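Local coordinates for protein phospholipase C-beta (PLC-beta) (Sepia officinalis, PDB 3QR0) that belongs to the phospholipase C-beta family, joining PH, EF-hand-like and C2 domains to a TIM-type barrel of X and Y regions, and binds a calcium ion, at residues F28-E33 / T120-E125; G37-L42 / W54-K59; S336-Y341 / I568-P573; C366-C371 / I413-N418. One frame throughout, in Å; residues are numbered along the deposited sequence.

Interaction 1: F28-E33 / T120-E125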
# COMPACT_ATOMS: atom_id res chain seq x y z
N PHE A 28 1.54 32.11 2.90
CA PHE A 28 2.71 31.59 2.19
C PHE A 28 2.84 32.30 0.86
O PHE A 28 1.85 32.75 0.29
CB PHE A 28 2.55 30.10 1.88
CG PHE A 28 2.58 29.20 3.09
CD1 PHE A 28 3.75 28.56 3.46
CD2 PHE A 28 1.42 28.96 3.81
CE1 PHE A 28 3.78 27.70 4.56
CE2 PHE A 28 1.43 28.11 4.91
CZ PHE A 28 2.62 27.48 5.29
N LEU A 29 4.07 32.40 0.36
CA LEU A 29 4.27 32.77 -1.04
C LEU A 29 4.37 31.48 -1.84
O LEU A 29 5.14 30.59 -1.50
CB LEU A 29 5.54 33.61 -1.23
CG LEU A 29 5.48 35.06 -0.74
CD1 LEU A 29 6.77 35.80 -1.13
CD2 LEU A 29 4.26 35.81 -1.26
N LYS A 30 3.57 31.39 -2.89
CA LYS A 30 3.55 30.21 -3.77
C LYS A 30 4.24 30.56 -5.09
O LYS A 30 3.98 31.61 -5.66
CB LYS A 30 2.11 29.78 -4.02
CG LYS A 30 1.96 28.53 -4.87
CD LYS A 30 0.50 28.21 -5.11
CE LYS A 30 0.33 26.81 -5.67
NZ LYS A 30 0.99 26.68 -7.00
N TRP A 31 5.10 29.66 -5.57
CA TRP A 31 5.78 29.85 -6.85
C TRP A 31 5.87 28.53 -7.61
O TRP A 31 5.67 27.46 -7.04
CB TRP A 31 7.18 30.45 -6.62
CG TRP A 31 8.08 29.57 -5.81
CD1 TRP A 31 8.12 29.47 -4.45
CD2 TRP A 31 9.08 28.68 -6.30
NE1 TRP A 31 9.07 28.56 -4.07
CE2 TRP A 31 9.68 28.06 -5.19
CE3 TRP A 31 9.52 28.32 -7.59
CZ2 TRP A 31 10.70 27.11 -5.31
CZ3 TRP A 31 10.54 27.38 -7.71
CH2 TRP A 31 11.11 26.79 -6.57
N GLU A 32 6.17 28.63 -8.91
CA GLU A 32 6.27 27.47 -9.79
C GLU A 32 7.59 27.46 -10.54
O GLU A 32 8.11 28.52 -10.88
CB GLU A 32 5.15 27.50 -10.83
CG GLU A 32 3.77 27.28 -10.28
CD GLU A 32 2.71 27.33 -11.37
OE1 GLU A 32 3.04 27.03 -12.54
OE2 GLU A 32 1.55 27.66 -11.06
N GLU A 33 8.12 26.27 -10.80
CA GLU A 33 9.27 26.12 -11.69
C GLU A 33 8.88 26.53 -13.11
O GLU A 33 7.79 26.20 -13.57
CB GLU A 33 9.77 24.68 -11.72
CG GLU A 33 10.56 24.25 -10.50
CD GLU A 33 10.97 22.79 -10.55
OE1 GLU A 33 10.11 21.94 -10.88
OE2 GLU A 33 12.14 22.49 -10.27
N THR A 120 4.35 21.32 -5.45
CA THR A 120 3.88 22.62 -4.99
C THR A 120 4.97 23.22 -4.11
O THR A 120 5.50 22.54 -3.22
CB THR A 120 2.56 22.47 -4.19
OG1 THR A 120 1.58 21.83 -5.01
CG2 THR A 120 2.03 23.83 -3.73
N HIS A 121 5.32 24.48 -4.37
CA HIS A 121 6.44 25.13 -3.70
C HIS A 121 5.96 26.38 -2.96
O HIS A 121 5.27 27.22 -3.54
CB HIS A 121 7.52 25.53 -4.69
CG HIS A 121 8.00 24.41 -5.56
ND1 HIS A 121 8.82 23.41 -5.09
CD2 HIS A 121 7.77 24.13 -6.86
CE1 HIS A 121 9.09 22.57 -6.07
NE2 HIS A 121 8.46 22.98 -7.16
N LEU A 122 6.35 26.48 -1.69
CA LEU A 122 5.86 27.53 -0.80
C LEU A 122 6.99 28.14 0.01
O LEU A 122 7.96 27.45 0.31
CB LEU A 122 4.84 26.94 0.17
CG LEU A 122 3.64 26.24 -0.45
CD1 LEU A 122 2.86 25.48 0.62
CD2 LEU A 122 2.76 27.26 -1.15
N VAL A 123 6.85 29.42 0.36
CA VAL A 123 7.73 30.08 1.32
C VAL A 123 6.88 30.55 2.50
O VAL A 123 5.95 31.34 2.32
CB VAL A 123 8.46 31.29 0.70
CG1 VAL A 123 9.47 31.89 1.69
CG2 VAL A 123 9.15 30.89 -0.61
N ALA A 124 7.19 30.05 3.70
CA ALA A 124 6.51 30.47 4.93
C ALA A 124 7.10 31.79 5.42
O ALA A 124 8.13 32.23 4.91
CB ALA A 124 6.63 29.41 6.01
N GLU A 125 6.45 32.42 6.40
CA GLU A 125 6.96 33.66 7.00
C GLU A 125 8.16 33.42 7.90
O GLU A 125 8.94 34.34 8.16
CB GLU A 125 5.87 34.35 7.82
CG GLU A 125 4.76 35.01 7.01
CD GLU A 125 3.58 35.38 7.88
OE1 GLU A 125 3.02 34.47 8.54
OE2 GLU A 125 3.21 36.57 7.91
O HOH W 1 3.81 25.63 -6.52
O HOH W 2 0.30 23.43 -6.76
O HOH W 3 9.79 27.11 -1.70
O HOH W 4 7.73 21.50 -10.15
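The indole of Trp31 carries His121 CB over one face, and a water bound to NE1 lies at its edge in the ring plane. The imidazole of His121 turns one face to Trp31 CH2, with Trp31 O and a second water in plane at its edge. Leu122 CD1 sits over a face of the Phe28 ring, offset toward the rim. These groups flank the join between the first and last strands of the PH-domain sheet, 28-31 and 120-124, which run antiparallel. Trp31 CG takes the crowded position between N and carbonyl carbon (chi1 61°), which brings the indole across to strand 120-124. His121 CB then makes a CH-pi contact 3.6 Å from the centroid of the five-membered ring of Trp31. The imidazole stacks, offset, on the six-membered ring, with centroids 4.6 Å apart and planes 21° from parallel. Beside the sheet's other face, Phe28 CE1 touches Ala124 CB at 3.6 Å, and Trp133 of helix 127-141 meets the Phe28 ring edge-to-face. Leu29 and Val123 form a hydrogen-bonded pair: Leu29 N to Val123 O is 2.9 Å, on a carbonyl lone pair, and Val123 N to Leu29 O is 2.8 Å. One water accepts from Lys30 NZ and His121 N and donates to Trp31 O. The water at the indole edge accepts from Trp31 NE1 and donates to Leu122 O at 2.7 Å.

Interaction 2: G37-L42 / W54-K59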
# COMPACT_ATOMS: atom_id res chain seq x y z
N GLY A 37 6.78 34.32 -11.71
CA GLY A 37 5.70 34.83 -10.87
C GLY A 37 5.70 34.28 -9.45
O GLY A 37 6.38 33.30 -9.14
N PHE A 38 4.94 34.94 -8.59
CA PHE A 38 4.65 34.42 -7.25
C PHE A 38 3.38 35.08 -6.75
O PHE A 38 3.05 36.19 -7.18
CB PHE A 38 5.81 34.70 -6.29
CG PHE A 38 6.19 36.15 -6.21
CD1 PHE A 38 5.59 36.99 -5.28
CD2 PHE A 38 7.15 36.68 -7.06
CE1 PHE A 38 5.94 38.33 -5.21
CE2 PHE A 38 7.50 38.02 -7.00
CZ PHE A 38 6.89 38.85 -6.07
N ILE A 39 2.67 34.40 -5.86
CA ILE A 39 1.45 34.94 -5.27
C ILE A 39 1.37 34.55 -3.80
O ILE A 39 1.67 33.42 -3.43
CB ILE A 39 0.19 34.43 -6.01
CG1 ILE A 39 -1.07 35.11 -5.47
CG2 ILE A 39 0.08 32.93 -5.91
CD1 ILE A 39 -2.28 34.99 -6.40
N GLU A 40 0.97 35.51 -2.97
CA GLU A 40 0.74 35.23 -1.56
C GLU A 40 -0.62 34.57 -1.41
O GLU A 40 -1.62 35.06 -1.93
CB GLU A 40 0.79 36.51 -0.73
CG GLU A 40 0.80 36.25 0.77
CD GLU A 40 0.52 37.50 1.57
OE1 GLU A 40 1.17 38.53 1.31
OE2 GLU A 40 -0.35 37.45 2.46
N ILE A 41 -0.64 33.45 -0.68
CA ILE A 41 -1.87 32.72 -0.44
C ILE A 41 -2.10 32.49 1.06
O ILE A 41 -1.14 32.52 1.85
CB ILE A 41 -1.87 31.35 -1.16
CG1 ILE A 41 -0.77 30.43 -0.60
CG2 ILE A 41 -1.69 31.54 -2.65
CD1 ILE A 41 -0.97 28.96 -0.94
N LEU A 42 -3.36 32.29 1.43
CA LEU A 42 -3.70 31.79 2.76
C LEU A 42 -3.99 30.30 2.60
O LEU A 42 -5.02 29.92 2.06
CB LEU A 42 -4.92 32.51 3.32
CG LEU A 42 -5.41 32.02 4.69
CD1 LEU A 42 -4.36 32.30 5.77
CD2 LEU A 42 -6.75 32.68 5.05
N TRP A 54 -6.68 26.70 -0.81
CA TRP A 54 -6.33 28.11 -0.87
C TRP A 54 -7.04 28.78 -2.05
O TRP A 54 -7.41 28.11 -3.02
CB TRP A 54 -4.81 28.29 -0.98
CG TRP A 54 -4.23 27.78 -2.27
CD1 TRP A 54 -3.94 28.51 -3.39
CD2 TRP A 54 -3.85 26.43 -2.56
NE1 TRP A 54 -3.41 27.70 -4.36
CE2 TRP A 54 -3.34 26.42 -3.88
CE3 TRP A 54 -3.88 25.23 -1.84
CZ2 TRP A 54 -2.88 25.25 -4.50
CZ3 TRP A 54 -3.42 24.07 -2.46
CH2 TRP A 54 -2.93 24.09 -3.78
N LYS A 55 -7.22 30.08 -1.95
CA LYS A 55 -7.87 30.84 -3.01
C LYS A 55 -6.84 31.63 -3.78
O LYS A 55 -5.91 32.19 -3.20
CB LYS A 55 -8.95 31.76 -2.44
CG LYS A 55 -10.16 30.99 -1.95
CD LYS A 55 -11.27 31.91 -1.46
CE LYS A 55 -12.55 31.12 -1.17
NZ LYS A 55 -12.32 30.01 -0.21
N ILE A 56 -6.99 31.65 -5.10
CA ILE A 56 -6.21 32.52 -5.98
C ILE A 56 -7.15 33.62 -6.47
O ILE A 56 -8.22 33.34 -7.00
CB ILE A 56 -5.62 31.74 -7.17
CG1 ILE A 56 -4.58 30.71 -6.70
CG2 ILE A 56 -4.99 32.71 -8.19
CD1 ILE A 56 -3.32 31.32 -6.09
N GLU A 57 -6.74 34.86 -6.26
CA GLU A 57 -7.56 36.02 -6.62
C GLU A 57 -7.86 35.99 -8.12
O GLU A 57 -6.95 35.91 -8.93
CB GLU A 57 -6.84 37.31 -6.24
CG GLU A 57 -7.72 38.54 -6.22
CD GLU A 57 -7.00 39.76 -5.68
OE1 GLU A 57 -7.41 40.89 -6.02
OE2 GLU A 57 -6.02 39.60 -4.92
N GLY A 58 -9.15 36.03 -8.47
CA GLY A 58 -9.56 36.01 -9.87
C GLY A 58 -9.83 34.63 -10.43
O GLY A 58 -10.34 34.52 -11.55
N LYS A 59 -9.50 33.57 -9.69
CA LYS A 59 -9.82 32.20 -10.10
C LYS A 59 -11.16 31.81 -9.52
O LYS A 59 -11.41 32.01 -8.34
CB LYS A 59 -8.74 31.22 -9.62
CG LYS A 59 -7.39 31.40 -10.28
CD LYS A 59 -7.27 30.63 -11.58
CE LYS A 59 -6.83 29.20 -11.33
NZ LYS A 59 -6.53 28.51 -12.61
O HOH W 5 -3.90 34.22 -3.34
O HOH W 6 -7.31 30.83 1.08
O HOH W 7 -5.23 32.76 -0.60
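Ile41 lays its CD1 methyl over one face of the Trp54 indole, offset toward the rim, in a CH-pi contact 4.0 Å from the centroid of the five-membered ring of Trp54. Both residues belong to the PH-domain sheet, where strands 39-45 and 51-54 are antiparallel neighbours, and the contact lies where the chain leaving Trp54 drops out of regular strand structure. Ile41 CG1 occupies the crowded position between backbone N and carbonyl carbon (chi1 64°), which puts CD1 over the ring, while CG2 is turned to Ile56 CD1 at 3.8 Å. That Ile56 methyl is the hub of the apolar cluster: it lies at the edge of the Trp54 ring, in its plane, and also meets Ile39 CG2 at 3.8 Å. Beyond the two segments, Trp54 packs on Lys30 of strand 26-31 and on Gln63 and Leu65 of strand 63-66.

The touching parts run 131° apart, and no direct hydrogen bond crosses between them; three waters make the polar links instead. Lys55 O receives two of them: one water donates to it at 2.9 Å and also to Glu40 O, the other donates to it at 2.7 Å and accepts from Leu42 N. The third donates to Leu42 O at 2.7 Å and accepts from Lys55 N. After this water-bridged section the chain reverses in a type II turn, where Gly58 has a positive phi (92°), and Lys59 N bonds back to Ile56 O at 3.0 Å.

Interaction 3: S336-Y341 / I568-P573. With CA (calcium ion), chain B.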
# COMPACT_ATOMS: atom_id res chain seq x y z
N SER A 336 10.46 -5.16 -0.27
CA SER A 336 11.72 -5.07 -1.00
C SER A 336 11.61 -4.59 -2.46
O SER A 336 10.73 -5.04 -3.21
CB SER A 336 12.41 -6.43 -1.00
OG SER A 336 12.68 -6.85 0.32
N SER A 337 12.54 -3.72 -2.84
CA SER A 337 12.59 -3.11 -4.17
C SER A 337 13.82 -3.58 -4.96
O SER A 337 14.92 -3.67 -4.42
CB SER A 337 12.63 -1.59 -4.02
OG SER A 337 13.10 -0.97 -5.19
N HIS A 338 13.62 -3.87 -6.25
CA HIS A 338 14.71 -4.23 -7.18
C HIS A 338 15.13 -3.05 -8.07
O HIS A 338 14.27 -2.27 -8.50
CB HIS A 338 14.26 -5.39 -8.09
CG HIS A 338 15.22 -5.69 -9.20
ND1 HIS A 338 14.92 -5.46 -10.53
CD2 HIS A 338 16.47 -6.20 -9.18
CE1 HIS A 338 15.96 -5.82 -11.27
NE2 HIS A 338 16.91 -6.27 -10.48
N ASN A 339 16.43 -2.96 -8.39
CA ASN A 339 17.02 -1.85 -9.19
C ASN A 339 16.23 -0.57 -8.96
O ASN A 339 15.62 0.00 -9.87
CB ASN A 339 17.11 -2.18 -10.69
CG ASN A 339 18.29 -3.10 -11.05
OD1 ASN A 339 19.15 -3.40 -10.22
ND2 ASN A 339 18.34 -3.52 -12.31
N THR A 340 16.25 -0.14 -7.70
CA THR A 340 15.38 0.90 -7.17
C THR A 340 15.55 2.23 -7.91
O THR A 340 14.59 2.99 -8.07
CB THR A 340 15.70 1.12 -5.68
OG1 THR A 340 15.70 -0.15 -5.01
CG2 THR A 340 14.67 2.05 -5.02
N TYR A 341 16.77 2.49 -8.35
CA TYR A 341 17.13 3.70 -9.10
C TYR A 341 16.37 3.89 -10.43
O TYR A 341 16.26 5.02 -10.91
CB TYR A 341 18.65 3.76 -9.36
CG TYR A 341 19.20 2.55 -10.10
CD1 TYR A 341 19.32 2.57 -11.49
CD2 TYR A 341 19.59 1.40 -9.42
CE1 TYR A 341 19.81 1.48 -12.18
CE2 TYR A 341 20.07 0.30 -10.10
CZ TYR A 341 20.18 0.35 -11.48
OH TYR A 341 20.66 -0.74 -12.17
N ILE A 568 18.41 -15.65 5.54
CA ILE A 568 17.63 -14.80 4.65
C ILE A 568 17.90 -15.12 3.18
O ILE A 568 19.05 -15.32 2.79
CB ILE A 568 17.95 -13.31 4.92
CG1 ILE A 568 17.37 -12.91 6.28
CG2 ILE A 568 17.39 -12.43 3.80
CD1 ILE A 568 17.83 -11.58 6.78
N THR A 569 16.83 -15.15 2.39
CA THR A 569 16.93 -15.20 0.94
C THR A 569 16.36 -13.92 0.35
O THR A 569 15.26 -13.48 0.72
CB THR A 569 16.13 -16.38 0.33
OG1 THR A 569 16.44 -17.58 1.02
CG2 THR A 569 16.47 -16.57 -1.16
N ARG A 570 17.11 -13.33 -0.56
CA ARG A 570 16.60 -12.26 -1.40
C ARG A 570 16.39 -12.82 -2.81
O ARG A 570 17.20 -13.60 -3.29
CB ARG A 570 17.59 -11.08 -1.43
CG ARG A 570 17.17 -9.93 -2.34
CD ARG A 570 18.06 -8.70 -2.11
NE ARG A 570 17.65 -7.59 -2.97
CZ ARG A 570 18.05 -7.42 -4.23
NH1 ARG A 570 18.88 -8.28 -4.82
NH2 ARG A 570 17.60 -6.37 -4.92
N ILE A 571 15.31 -12.40 -3.45
CA ILE A 571 14.98 -12.82 -4.81
C ILE A 571 14.90 -11.57 -5.67
O ILE A 571 14.45 -10.53 -5.19
CB ILE A 571 13.62 -13.54 -4.87
CG1 ILE A 571 13.50 -14.59 -3.75
CG2 ILE A 571 13.39 -14.16 -6.25
CD1 ILE A 571 14.28 -15.86 -3.99
N TYR A 572 15.35 -11.65 -6.92
CA TYR A 572 15.18 -10.52 -7.84
C TYR A 572 14.90 -10.99 -9.27
O TYR A 572 15.28 -12.10 -9.65
CB TYR A 572 16.39 -9.58 -7.77
CG TYR A 572 17.70 -10.20 -8.17
CD1 TYR A 572 18.15 -10.12 -9.48
CD2 TYR A 572 18.50 -10.86 -7.23
CE1 TYR A 572 19.34 -10.69 -9.86
CE2 TYR A 572 19.71 -11.43 -7.61
CZ TYR A 572 20.13 -11.34 -8.93
OH TYR A 572 21.32 -11.90 -9.33
N PRO A 573 14.21 -10.14 -10.06
CA PRO A 573 13.79 -10.58 -11.39
C PRO A 573 14.94 -10.82 -12.36
O PRO A 573 15.96 -10.15 -12.31
CB PRO A 573 12.89 -9.43 -11.88
CG PRO A 573 13.19 -8.27 -11.01
CD PRO A 573 13.64 -8.83 -9.70
CA CA B . 21.08 -4.60 -10.01
O HOH W 8 16.18 -5.13 -2.58
O HOH W 9 19.72 -6.56 -10.47
O HOH W 10 21.10 -5.20 -12.39
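The imidazole of His338 is sandwiched, with Asn339 CG over one face and Pro573 CG over the opposite face, each offset toward the rim. His338 and Pro573 meet tip to tip, and Pro573 CG lies 3.7 Å from the centroid of the His338 ring, a CH-pi contact. Tyr572 stands nearly parallel to the imidazole, planes 10° apart, but is slid so far along (centroids 6.0 Å apart) that the rings barely overlap. What touches is Tyr572 CB, 3.7 Å from His338 CD2. Arg570 reaches in with an extended chain and turns the edge of its guanidinium to Ser337 O; a water bridges them, accepting from Arg570 NE and donating to Ser337 O at 2.7 Å. NH1 has a further partner, a hydrogen bond to Ser543.

With CG anti to the backbone N (chi1 171°), the imidazole of His338 extends toward Tyr572 and Pro573. Its ND1 is hydrogen-bonded to Asn599, while NE2 is 2.8 Å from a water that also binds the calcium ion, making the histidine a second-shell residue. Asn339 OD1 binds the ion directly at 2.3 Å. The contact therefore joins the X and Y regions of the phospholipase C TIM-type barrel beside its calcium site.

Interaction 4: C366-C371 / I413-N418. With CA (calcium ion), chain B.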
# COMPACT_ATOMS: atom_id res chain seq x y z
N CYS A 366 13.93 -2.58 1.85
CA CYS A 366 15.13 -3.12 1.21
C CYS A 366 15.25 -2.55 -0.19
O CYS A 366 14.33 -2.68 -1.01
CB CYS A 366 15.09 -4.65 1.17
SG CYS A 366 16.60 -5.42 0.46
N LEU A 367 16.38 -1.90 -0.45
CA LEU A 367 16.61 -1.16 -1.68
C LEU A 367 17.86 -1.69 -2.36
O LEU A 367 18.69 -2.34 -1.72
CB LEU A 367 16.83 0.32 -1.37
CG LEU A 367 15.92 0.99 -0.35
CD1 LEU A 367 16.43 2.40 -0.06
CD2 LEU A 367 14.48 1.02 -0.82
N GLU A 368 17.99 -1.38 -3.64
CA GLU A 368 19.17 -1.78 -4.40
C GLU A 368 19.89 -0.57 -4.98
O GLU A 368 19.27 0.35 -5.51
CB GLU A 368 18.77 -2.74 -5.51
CG GLU A 368 19.95 -3.34 -6.26
CD GLU A 368 19.55 -4.47 -7.17
OE1 GLU A 368 18.34 -4.74 -7.27
OE2 GLU A 368 20.44 -5.10 -7.79
N LEU A 369 21.22 -0.60 -4.88
CA LEU A 369 22.09 0.43 -5.42
C LEU A 369 23.15 -0.27 -6.27
O LEU A 369 23.98 -1.01 -5.75
CB LEU A 369 22.76 1.23 -4.29
CG LEU A 369 21.91 2.12 -3.36
CD1 LEU A 369 20.99 1.32 -2.44
CD2 LEU A 369 22.82 3.01 -2.51
N ASP A 370 23.08 -0.05 -7.59
CA ASP A 370 24.07 -0.58 -8.53
C ASP A 370 25.15 0.47 -8.72
O ASP A 370 24.94 1.47 -9.42
CB ASP A 370 23.43 -0.87 -9.90
CG ASP A 370 22.53 -2.09 -9.89
OD1 ASP A 370 22.24 -2.66 -8.82
OD2 ASP A 370 22.08 -2.49 -10.99
N CYS A 371 26.31 0.23 -8.12
CA CYS A 371 27.38 1.23 -8.06
C CYS A 371 28.45 0.99 -9.13
O CYS A 371 28.98 -0.11 -9.25
CB CYS A 371 28.01 1.25 -6.67
SG CYS A 371 26.79 1.42 -5.35
N ILE A 413 17.55 -2.26 4.67
CA ILE A 413 18.67 -3.03 4.13
C ILE A 413 18.99 -2.49 2.74
O ILE A 413 18.11 -2.38 1.89
CB ILE A 413 18.33 -4.54 4.05
CG1 ILE A 413 18.06 -5.11 5.45
CG2 ILE A 413 19.48 -5.30 3.39
CD1 ILE A 413 17.31 -6.46 5.45
N LEU A 414 20.25 -2.11 2.53
CA LEU A 414 20.69 -1.62 1.23
C LEU A 414 21.48 -2.70 0.53
O LEU A 414 22.54 -3.11 1.00
CB LEU A 414 21.53 -0.36 1.38
CG LEU A 414 20.89 0.80 2.15
CD1 LEU A 414 21.84 1.99 2.17
CD2 LEU A 414 19.55 1.18 1.54
N SER A 415 20.95 -3.18 -0.59
CA SER A 415 21.60 -4.19 -1.41
C SER A 415 22.52 -3.50 -2.40
O SER A 415 22.06 -2.87 -3.36
CB SER A 415 20.55 -5.05 -2.13
OG SER A 415 21.15 -6.02 -2.97
N PHE A 416 23.83 -3.59 -2.15
CA PHE A 416 24.84 -3.05 -3.03
C PHE A 416 25.23 -4.07 -4.10
O PHE A 416 25.63 -5.19 -3.78
CB PHE A 416 26.10 -2.65 -2.25
CG PHE A 416 26.00 -1.31 -1.57
CD1 PHE A 416 26.90 -0.29 -1.87
CD2 PHE A 416 25.01 -1.06 -0.62
CE1 PHE A 416 26.81 0.95 -1.23
CE2 PHE A 416 24.92 0.17 0.01
CZ PHE A 416 25.82 1.18 -0.29
N GLU A 417 25.11 -3.69 -5.36
CA GLU A 417 25.73 -4.43 -6.44
C GLU A 417 26.94 -3.58 -6.83
O GLU A 417 26.81 -2.55 -7.49
CB GLU A 417 24.77 -4.60 -7.61
CG GLU A 417 25.22 -5.62 -8.63
CD GLU A 417 24.38 -5.56 -9.89
OE1 GLU A 417 23.15 -5.74 -9.80
OE2 GLU A 417 24.96 -5.34 -10.98
N ASN A 418 28.10 -4.00 -6.36
CA ASN A 418 29.29 -3.16 -6.35
C ASN A 418 30.22 -3.44 -7.53
O ASN A 418 30.77 -4.53 -7.64
CB ASN A 418 30.02 -3.41 -5.03
CG ASN A 418 30.97 -2.30 -4.66
OD1 ASN A 418 31.44 -1.54 -5.51
ND2 ASN A 418 31.28 -2.21 -3.37
CA CA B . 21.08 -4.60 -10.01
O HOH W 11 21.98 -6.01 -5.38
O HOH W 10 21.10 -5.20 -12.39
O HOH W 9 19.72 -6.56 -10.47
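Two neighbouring parallel strands of the X half of the TIM-type barrel, 366-371 and 413-418, supply most of the calcium site. Five backbone hydrogen bonds join them, Leu369 N to Ser415 O at 2.9 Å being a representative, nearly straight one; the axes diverge by 24°. On one face of the pair Glu368, Asp370 and Glu417 converge on the metal. Glu368 extends with CG anti to the backbone N (chi1 -174°) and delivers OE2 to the calcium ion at 2.4 Å. Asp370 grips it with both carboxylate oxygens, OD2 at 2.5 Å. Glu417 lies alongside Asp370, the carboxylate planes 45° apart, and puts OE1 2.4 Å from the ion. Asn339 and two waters complete seven ligating atoms.

The other face is largely apolar, Asn418 being its polar member: Leu367 CD1 packs beside Leu414 CD2 at 3.7 Å, and Cys371 SG meets the Phe416 ring obliquely, 3.9 Å from CD1. Helices 354-361, 393-403 and 422-436 cover this side.

Second partners steady the carboxylates: Arg570 salt-bridges Glu368 OE1, Tyr341 bonds to Asp370 OD2, Thr503 and His419 bond to Glu417 OE2, and a water donating to Glu368 OE2 is hydrogen-bonded to Ser415 OG, itself bonded to Lys469. With Glu368 OE2 and Glu417 OE1 only 3.4 Å apart in a buried setting, the calcium ion probably offsets their mutual repulsion and helps keep all three acids ionised.

From the N terminus, strand 26-31 opens interaction 1, which closes only at 120-125; interaction 2 opens and closes inside that loop. The two share a sheet: strands 26-31 and 39-45 pair directly, so together they tie the first, second, third and last strands of the PH domain. The chain then starts a second loop, independent of the first, whose contacts are centred about 35 to 45 Å away. Interaction 3 opens it at 336-341 and closes it at 568-573, linking X and Y regions, and interaction 4 lies within it. Centres of 3 and 4 are about 9 Å apart, and both reach the same calcium ion and its two waters. Nothing crosses.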